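NAD_Gly3P_dh, NAD-dependent glycerol-3-phosphate dehydrogenase (Streptosporangium roseum, PDB 5OCM) binds NADP+ and, as an imine reductase of the beta-hydroxyacid dehydrogenase-related family, probably reduces imines to amines with NADPH. Local coordinates at residues Leu134-Glu139 with Gly164-Tyr169; Asp5-Gly10 with Arg54-Ala59; Asp130-Tyr135 with Gly155-Gly160. One frame throughout, in Å; residues are numbered along the deposited sequence.

Contact 1: Leu134-Glu139 with Gly164-Tyr169; sequences LYSGPE and GLSSLY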
loop_
_atom_site.group_PDB
_atom_site.type_symbol
_atom_site.label_atom_id
_atom_site.label_comp_id
_atom_site.label_asym_id
_atom_site.label_seq_id
_atom_site.Cartn_x
_atom_site.Cartn_y
_atom_site.Cartn_z
ATOM N N LEU A 134 8.261 -16.435 -5.351
ATOM C CA LEU A 134 9.498 -16.498 -4.529
ATOM C C LEU A 134 9.772 -17.959 -4.206
ATOM O O LEU A 134 8.847 -18.676 -3.868
ATOM C CB LEU A 134 9.291 -15.760 -3.226
ATOM C CG LEU A 134 8.744 -14.363 -3.340
ATOM C CD1 LEU A 134 8.577 -13.720 -1.967
ATOM C CD2 LEU A 134 9.645 -13.502 -4.206
ATOM N N TYR A 135 11.045 -18.363 -4.287
ATOM C CA TYR A 135 11.408 -19.768 -4.026
ATOM C C TYR A 135 12.563 -19.815 -3.038
ATOM O O TYR A 135 13.477 -18.968 -3.087
ATOM C CB TYR A 135 11.856 -20.441 -5.325
ATOM C CG TYR A 135 10.742 -20.664 -6.278
ATOM C CD1 TYR A 135 10.343 -19.670 -7.164
ATOM C CD2 TYR A 135 10.006 -21.845 -6.255
ATOM C CE1 TYR A 135 9.249 -19.846 -7.994
ATOM C CE2 TYR A 135 8.923 -22.038 -7.062
ATOM C CZ TYR A 135 8.555 -21.036 -7.963
ATOM O OH TYR A 135 7.474 -21.181 -8.756
ATOM N N SER A 136 12.530 -20.837 -2.188
ATOM C CA SER A 136 13.638 -21.135 -1.306
ATOM C C SER A 136 13.927 -22.582 -1.307
ATOM O O SER A 136 13.043 -23.428 -1.568
ATOM C CB SER A 136 13.290 -20.757 0.147
ATOM O OG SER A 136 12.834 -19.456 0.200
ATOM N N GLY A 137 15.180 -22.900 -0.997
ATOM C CA GLY A 137 15.657 -24.309 -1.015
ATOM C C GLY A 137 16.987 -24.336 -1.732
ATOM O O GLY A 137 17.642 -23.304 -1.877
ATOM N N PRO A 138 17.413 -25.516 -2.171
ATOM C CA PRO A 138 18.778 -25.600 -2.787
ATOM C C PRO A 138 18.886 -24.839 -4.056
ATOM O O PRO A 138 18.035 -24.982 -4.962
ATOM C CB PRO A 138 18.991 -27.095 -3.027
ATOM C CG PRO A 138 17.785 -27.781 -2.527
ATOM C CD PRO A 138 16.759 -26.836 -2.015
ATOM N N GLU A 139 19.899 -23.990 -4.149
ATOM C CA GLU A 139 20.036 -23.123 -5.329
ATOM C C GLU A 139 20.172 -23.924 -6.601
ATOM O O GLU A 139 19.633 -23.548 -7.631
ATOM C CB GLU A 139 21.227 -22.181 -5.156
ATOM C CG GLU A 139 21.282 -21.160 -6.250
ATOM C CD GLU A 139 22.228 -19.982 -5.959
ATOM O OE1 GLU A 139 23.241 -20.216 -5.251
ATOM O OE2 GLU A 139 21.978 -18.856 -6.488
ATOM N N GLY A 164 12.203 -22.003 4.860
ATOM C CA GLY A 164 11.263 -21.111 5.525
ATOM C C GLY A 164 11.222 -19.703 5.070
ATOM O O GLY A 164 10.290 -18.957 5.403
ATOM N N LEU A 165 12.186 -19.249 4.280
ATOM C CA LEU A 165 12.241 -17.801 3.882
ATOM C C LEU A 165 11.061 -17.440 3.056
ATOM O O LEU A 165 10.552 -16.320 3.187
ATOM C CB LEU A 165 13.499 -17.503 3.067
ATOM C CG LEU A 165 14.773 -17.245 3.872
ATOM C CD1 LEU A 165 15.965 -17.233 2.878
ATOM C CD2 LEU A 165 14.648 -15.970 4.693
ATOM N N SER A 166 10.622 -18.326 2.129
ATOM C CA SER A 166 9.518 -18.019 1.260
ATOM C C SER A 166 8.268 -17.635 2.052
ATOM O O SER A 166 7.596 -16.619 1.740
ATOM C CB SER A 166 9.232 -19.186 0.300
ATOM O OG SER A 166 10.283 -19.290 -0.639
ATOM N N SER A 167 7.972 -18.400 3.101
ATOM C CA SER A 167 6.820 -18.150 3.951
ATOM C C SER A 167 6.935 -16.898 4.795
ATOM O O SER A 167 5.952 -16.181 5.036
ATOM C CB SER A 167 6.554 -19.400 4.820
ATOM O OG SER A 167 6.010 -20.405 3.960
ATOM N N LEU A 168 8.137 -16.632 5.293
ATOM C CA LEU A 168 8.375 -15.409 6.058
ATOM C C LEU A 168 8.158 -14.185 5.207
ATOM O O LEU A 168 7.412 -13.252 5.604
ATOM C CB LEU A 168 9.809 -15.463 6.558
ATOM C CG LEU A 168 10.199 -14.476 7.583
ATOM C CD1 LEU A 168 9.374 -14.692 8.842
ATOM C CD2 LEU A 168 11.676 -14.679 7.923
ATOM N N TYR A 169 8.762 -14.174 4.014
ATOM C CA TYR A 169 8.483 -13.080 3.064
ATOM C C TYR A 169 7.020 -13.017 2.680
ATOM O O TYR A 169 6.434 -11.942 2.645
ATOM C CB TYR A 169 9.287 -13.208 1.751
ATOM C CG TYR A 169 10.687 -12.636 1.804
ATOM C CD1 TYR A 169 11.724 -13.285 2.486
ATOM C CD2 TYR A 169 10.989 -11.456 1.106
ATOM C CE1 TYR A 169 13.010 -12.767 2.463
ATOM C CE2 TYR A 169 12.278 -10.951 1.096
ATOM C CZ TYR A 169 13.276 -11.595 1.764
ATOM O OH TYR A 169 14.535 -11.030 1.687
#
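Here the last part of the Rossmann-type NADP-binding domain meets the first turn of the long helix 165-192 of the C-terminal domain. Strand 134-136 and helix 165-169 make an angle of 145°, their axes approaching to 7.7 Å, so the start of the helix runs roughly antiparallel to the strand, over one face of the sheet. Beyond S136 the two segments part, and this is the loose side. G137 turns with a positive phi of 134°, a conformation that would jam a side chain against the preceding carbonyl O, and P138 then stands at the N-cap position of helix 139-149, with E139 exposed to solvent. A modest apolar touch lies further along helix 165-169, where L134 and Y169 cross at about a right angle and L134 CD1 reaches Y169 CB at 3.8 Å. That end is closed by the second subunit, whose F204 meets the Y169 ring edge-to-face and also packs on L134. The tight part is a pair of serines. S136 and S166 point their CB atoms at each other, and each hydroxyl lies anti to its own carbonyl carbon, beside the backbone N, so the two OG atoms meet tip to tip. The S136 OG donates to S166 OG over 2.7 Å, and S166 OG is bonded in turn to the carbonyl O of D116 on strand 113-120. Two buried hydroxyls are thus satisfied in a relay ending on the neighbouring strand. The methylene of L165 closes one flank, its CB 3.5 Å from the S136 OG.

Contact 2: Asp5-Gly10 with Arg54-Ala59; sequences DVTVLG and RDAAEA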
loop_
_atom_site.group_PDB
_atom_site.type_symbol
_atom_site.label_atom_id
_atom_site.label_comp_id
_atom_site.label_asym_id
_atom_site.label_seq_id
_atom_site.Cartn_x
_atom_site.Cartn_y
_atom_site.Cartn_z
ATOM N N ASP A 5 5.928 -33.376 -18.370
ATOM C CA ASP A 5 7.016 -32.519 -17.889
ATOM C C ASP A 5 6.778 -32.016 -16.466
ATOM O O ASP A 5 7.725 -31.806 -15.725
ATOM C CB ASP A 5 7.162 -31.301 -18.822
ATOM C CG ASP A 5 7.477 -31.687 -20.246
ATOM O OD1 ASP A 5 8.325 -32.528 -20.458
ATOM O OD2 ASP A 5 6.852 -31.156 -21.154
ATOM N N VAL A 6 5.498 -31.799 -16.116
ATOM C CA VAL A 6 5.135 -31.212 -14.845
ATOM C C VAL A 6 3.771 -31.728 -14.400
ATOM O O VAL A 6 2.900 -31.946 -15.214
ATOM C CB VAL A 6 5.232 -29.653 -14.893
ATOM C CG1 VAL A 6 4.266 -29.113 -15.846
ATOM C CG2 VAL A 6 4.961 -29.043 -13.531
ATOM N N THR A 7 3.644 -32.006 -13.112
ATOM C CA THR A 7 2.407 -32.392 -12.435
ATOM C C THR A 7 1.961 -31.262 -11.483
ATOM O O THR A 7 2.797 -30.690 -10.787
ATOM C CB THR A 7 2.594 -33.702 -11.658
ATOM O OG1 THR A 7 2.721 -34.780 -12.628
ATOM C CG2 THR A 7 1.404 -33.984 -10.751
ATOM N N VAL A 8 0.656 -30.941 -11.499
ATOM C CA VAL A 8 0.060 -30.073 -10.541
ATOM C C VAL A 8 -0.940 -30.887 -9.695
ATOM O O VAL A 8 -1.878 -31.531 -10.242
ATOM C CB VAL A 8 -0.661 -28.873 -11.183
ATOM C CG1 VAL A 8 -1.330 -27.998 -10.114
ATOM C CG2 VAL A 8 0.334 -28.068 -12.024
ATOM N N LEU A 9 -0.707 -30.898 -8.375
ATOM C CA LEU A 9 -1.628 -31.463 -7.406
ATOM C C LEU A 9 -2.356 -30.333 -6.701
ATOM O O LEU A 9 -1.725 -29.535 -6.013
ATOM C CB LEU A 9 -0.880 -32.291 -6.367
ATOM C CG LEU A 9 0.088 -33.338 -6.902
ATOM C CD1 LEU A 9 0.828 -34.043 -5.767
ATOM C CD2 LEU A 9 -0.624 -34.373 -7.764
ATOM N N GLY A 10 -3.670 -30.289 -6.885
ATOM C CA GLY A 10 -4.540 -29.284 -6.309
ATOM C C GLY A 10 -5.040 -28.349 -7.387
ATOM O O GLY A 10 -4.246 -27.634 -8.004
ATOM N N ARG A 54 -1.098 -40.438 -6.560
ATOM C CA ARG A 54 0.098 -41.241 -6.803
ATOM C C ARG A 54 0.405 -41.353 -8.305
ATOM O O ARG A 54 1.546 -41.204 -8.716
ATOM C CB ARG A 54 -0.140 -42.649 -6.205
ATOM C CG ARG A 54 1.033 -43.613 -6.300
ATOM C CD ARG A 54 0.510 -45.070 -6.072
ATOM N NE ARG A 54 1.499 -45.813 -5.344
ATOM C CZ ARG A 54 2.484 -46.510 -5.889
ATOM N NH1 ARG A 54 3.335 -47.153 -5.097
ATOM N NH2 ARG A 54 2.608 -46.602 -7.226
ATOM N N ASP A 55 -0.618 -41.618 -9.117
ATOM C CA ASP A 55 -0.427 -41.684 -10.576
ATOM C C ASP A 55 0.089 -40.328 -11.129
ATOM O O ASP A 55 0.937 -40.257 -12.022
ATOM C CB ASP A 55 -1.763 -41.970 -11.271
ATOM C CG ASP A 55 -2.216 -43.456 -11.199
ATOM O OD1 ASP A 55 -1.430 -44.320 -10.718
ATOM O OD2 ASP A 55 -3.339 -43.680 -11.673
ATOM N N ALA A 56 -0.452 -39.235 -10.590
ATOM C CA ALA A 56 -0.054 -37.909 -11.045
ATOM C C ALA A 56 1.411 -37.634 -10.734
ATOM O O ALA A 56 2.182 -37.181 -11.597
ATOM C CB ALA A 56 -0.952 -36.886 -10.441
ATOM N N ALA A 57 1.826 -37.982 -9.512
ATOM C CA ALA A 57 3.182 -37.781 -9.082
ATOM C C ALA A 57 4.174 -38.599 -9.919
ATOM O O ALA A 57 5.246 -38.090 -10.282
ATOM C CB ALA A 57 3.342 -38.082 -7.607
ATOM N N GLU A 58 3.752 -39.807 -10.295
ATOM C CA GLU A 58 4.616 -40.702 -11.056
ATOM C C GLU A 58 4.838 -40.245 -12.477
ATOM O O GLU A 58 5.764 -40.712 -13.112
ATOM C CB GLU A 58 4.014 -42.148 -11.144
ATOM C CG GLU A 58 4.210 -42.981 -9.922
ATOM C CD GLU A 58 3.572 -44.365 -10.014
ATOM O OE1 GLU A 58 2.603 -44.612 -10.791
ATOM O OE2 GLU A 58 4.068 -45.202 -9.243
ATOM N N ALA A 59 3.998 -39.336 -12.990
ATOM C CA ALA A 59 4.033 -38.964 -14.409
ATOM C C ALA A 59 5.140 -37.983 -14.789
ATOM O O ALA A 59 5.508 -37.916 -15.976
ATOM C CB ALA A 59 2.697 -38.405 -14.795
#
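T7 and A56 face each other across the contact, their CA atoms 6.2 Å apart, and the two branches of the threonine do different work. With chi1 at -71°, OG1 stands beside the backbone N and CG2 lies anti to it. OG1 donates to the carbonyl O of A56 over 2.7 Å. The hydroxyl does not follow a lone pair: it approaches from above the carbonyl plane, 43° out of it. The same oxygen also accepts from A59 N, so two donors grip it, and T7 OG1 is bonded further to S60 OG. The CG2 methyl of T7 lies against the A56 methyl, 3.8 Å from its CB. This is the packing of a Rossmann fold: parallel strand 6-9, between strands 29-32 and 62-65, carries helix 53-58 on the face bearing T7 and L9, while V6 and V8 turn to the other face, against helix 13-24. An alanine in place of T7 would lack both OG1 and CG2, and would probably leave the A56 carbonyl less well held and the helix packed more loosely on the strand. L9 points the same way as T7, two residues on. Its CG is anti to the carbonyl carbon, and L9 CD2 reaches A56 CB at 3.7 Å, so that this one methyl is touched by both strand side chains. After the strand G10 touches NADP+, with backbone angles that would press a side chain onto the preceding carbonyl O.

Contact 3: Asp130-Tyr135 with Gly155-Gly160; sequences DAFLLY and GTTYLG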
loop_
_atom_site.group_PDB
_atom_site.type_symbol
_atom_site.label_atom_id
_atom_site.label_comp_id
_atom_site.label_asym_id
_atom_site.label_seq_id
_atom_site.Cartn_x
_atom_site.Cartn_y
_atom_site.Cartn_z
ATOM N N ASP A 130 4.037 -10.051 -15.388
ATOM C CA ASP A 130 3.916 -9.424 -14.096
ATOM C C ASP A 130 3.779 -10.339 -12.882
ATOM O O ASP A 130 3.780 -9.858 -11.760
ATOM C CB ASP A 130 2.717 -8.496 -14.105
ATOM C CG ASP A 130 2.938 -7.283 -15.018
ATOM O OD1 ASP A 130 4.112 -6.933 -15.281
ATOM O OD2 ASP A 130 1.922 -6.729 -15.448
ATOM N N ALA A 131 3.620 -11.647 -13.056
ATOM C CA ALA A 131 3.510 -12.473 -11.876
ATOM C C ALA A 131 4.819 -12.563 -11.153
ATOM O O ALA A 131 5.839 -12.792 -11.804
ATOM C CB ALA A 131 3.003 -13.848 -12.247
ATOM N N PHE A 132 4.752 -12.492 -9.821
ATOM C CA PHE A 132 5.935 -12.531 -8.956
ATOM C C PHE A 132 5.842 -13.783 -8.082
ATOM O O PHE A 132 4.816 -14.005 -7.461
ATOM C CB PHE A 132 5.698 -11.224 -8.127
ATOM C CG PHE A 132 6.741 -10.859 -7.138
ATOM C CD1 PHE A 132 8.072 -11.138 -7.352
ATOM C CD2 PHE A 132 6.386 -10.091 -6.019
ATOM C CE1 PHE A 132 9.029 -10.715 -6.438
ATOM C CE2 PHE A 132 7.316 -9.726 -5.086
ATOM C CZ PHE A 132 8.639 -9.968 -5.310
ATOM N N LEU A 133 6.890 -14.611 -8.065
ATOM C CA LEU A 133 6.899 -15.822 -7.244
ATOM C C LEU A 133 8.259 -15.964 -6.596
ATOM O O LEU A 133 9.298 -15.687 -7.223
ATOM C CB LEU A 133 6.586 -17.074 -8.090
ATOM C CG LEU A 133 5.207 -17.170 -8.715
ATOM C CD1 LEU A 133 5.262 -16.547 -10.153
ATOM C CD2 LEU A 133 4.750 -18.617 -8.867
ATOM N N LEU A 134 8.261 -16.435 -5.351
ATOM C CA LEU A 134 9.498 -16.498 -4.529
ATOM C C LEU A 134 9.772 -17.959 -4.206
ATOM O O LEU A 134 8.847 -18.676 -3.868
ATOM C CB LEU A 134 9.291 -15.760 -3.226
ATOM C CG LEU A 134 8.744 -14.363 -3.340
ATOM C CD1 LEU A 134 8.577 -13.720 -1.967
ATOM C CD2 LEU A 134 9.645 -13.502 -4.206
ATOM N N TYR A 135 11.045 -18.363 -4.287
ATOM C CA TYR A 135 11.408 -19.768 -4.026
ATOM C C TYR A 135 12.563 -19.815 -3.038
ATOM O O TYR A 135 13.477 -18.968 -3.087
ATOM C CB TYR A 135 11.856 -20.441 -5.325
ATOM C CG TYR A 135 10.742 -20.664 -6.278
ATOM C CD1 TYR A 135 10.343 -19.670 -7.164
ATOM C CD2 TYR A 135 10.006 -21.845 -6.255
ATOM C CE1 TYR A 135 9.249 -19.846 -7.994
ATOM C CE2 TYR A 135 8.923 -22.038 -7.062
ATOM C CZ TYR A 135 8.555 -21.036 -7.963
ATOM O OH TYR A 135 7.474 -21.181 -8.756
ATOM N N GLY A 155 8.586 -12.813 -12.969
ATOM C CA GLY A 155 9.067 -12.388 -11.667
ATOM C C GLY A 155 9.435 -13.502 -10.724
ATOM O O GLY A 155 9.537 -13.298 -9.538
ATOM N N THR A 156 9.680 -14.686 -11.259
ATOM C CA THR A 156 10.218 -15.802 -10.516
ATOM C C THR A 156 11.603 -15.436 -9.945
ATOM O O THR A 156 12.495 -15.015 -10.688
ATOM C CB THR A 156 10.267 -17.019 -11.442
ATOM O OG1 THR A 156 8.898 -17.407 -11.703
ATOM C CG2 THR A 156 11.031 -18.164 -10.836
ATOM N N THR A 157 11.771 -15.559 -8.619
ATOM C CA THR A 157 12.992 -15.151 -7.955
ATOM C C THR A 157 13.383 -16.099 -6.819
ATOM O O THR A 157 12.528 -16.703 -6.139
ATOM C CB THR A 157 12.998 -13.607 -7.558
ATOM O OG1 THR A 157 13.146 -13.384 -6.171
ATOM C CG2 THR A 157 11.859 -12.849 -8.048
ATOM N N TYR A 158 14.691 -16.258 -6.639
ATOM C CA TYR A 158 15.249 -17.161 -5.619
ATOM C C TYR A 158 15.663 -16.388 -4.395
ATOM O O TYR A 158 16.432 -15.405 -4.501
ATOM C CB TYR A 158 16.459 -17.878 -6.192
ATOM C CG TYR A 158 17.189 -18.761 -5.236
ATOM C CD1 TYR A 158 16.621 -19.941 -4.779
ATOM C CD2 TYR A 158 18.453 -18.429 -4.749
ATOM C CE1 TYR A 158 17.283 -20.784 -3.896
ATOM C CE2 TYR A 158 19.110 -19.263 -3.850
ATOM C CZ TYR A 158 18.525 -20.435 -3.420
ATOM O OH TYR A 158 19.168 -21.252 -2.525
ATOM N N LEU A 159 15.229 -16.817 -3.227
ATOM C CA LEU A 159 15.497 -16.109 -1.977
ATOM C C LEU A 159 16.695 -16.632 -1.276
ATOM O O LEU A 159 17.398 -15.851 -0.661
ATOM C CB LEU A 159 14.337 -16.189 -0.990
ATOM C CG LEU A 159 13.060 -15.469 -1.407
ATOM C CD1 LEU A 159 11.981 -15.753 -0.402
ATOM C CD2 LEU A 159 13.221 -13.979 -1.535
ATOM N N GLY A 160 16.930 -17.917 -1.267
ATOM C CA GLY A 160 18.036 -18.472 -0.458
ATOM C C GLY A 160 17.745 -19.879 -0.084
ATOM O O GLY A 160 16.690 -20.448 -0.418
HETATM O O HOH W 1 7.509 -19.499 -10.926
#
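Strands 131-135 and 155-160 run parallel, 16° apart, as the two strands of a beta-alpha-beta unit linked by helix 139-149. Their backbone hydrogen bonds go both ways: G155 N, T157 N and L159 N donate to the carbonyls of A131, L133 and Y135, and Y135 N returns a bond to T157 O. The bond from L159 N to Y135 O, 2.8 Å long, is the straightest at 169°; L133 N to G155 O is weak. CA-H...O contacts lie between them, such as T156 CA to L133 O at 3.4 Å. A CB at G155 would clash with A131 O, so the pairing is close enough here to leave no room for a side chain.

Among the apolar contacts, L159 points toward the other strand and its CD1 comes to L134 CB at 3.9 Å. F204 of the second subunit packs on F132, L134, T157 and L159. On the face that carries L133 and Y135, the Y135 ring crosses T156 obliquely, Y135 CE1 lying 3.8 Å from T156 CG2.

Polar side chains meet through a water, which donates to T156 OG1 at 2.6 Å and is 2.7 Å from Y135 OH; T156 OG1 is also bonded to G153 O. The Y158 hydroxyl instead goes to G137 O. Main-chain bonds therefore set the strand register, while the water lets a buried phenol hydroxyl and a threonine hydroxyl, too far apart to bond directly, share a polar link.

All three contacts reach one mixed sheet. Contacts 1 and 3 share L134 and Y135, and their centres lie about 9 Å apart: strand 131-136 pairs with strand 155-160 in contact 3, and the chain then runs on into the helix of contact 1. They are also joined at G137, whose N lies 2.9 Å from G160 O in a probable hydrogen bond. Both touch the second subunit. Contact 2 stands apart, its centre about 22 Å from each of the others, nearer the other end of the sheet. It alone holds a cofactor-pocket residue, G10, and its L9 side chain is about 8 Å from NADP+; in contact 3 the L133 side chain is about 9 Å from NADP+ and that of F132 about 10 Å from the trifluoroacetophenone hydrate.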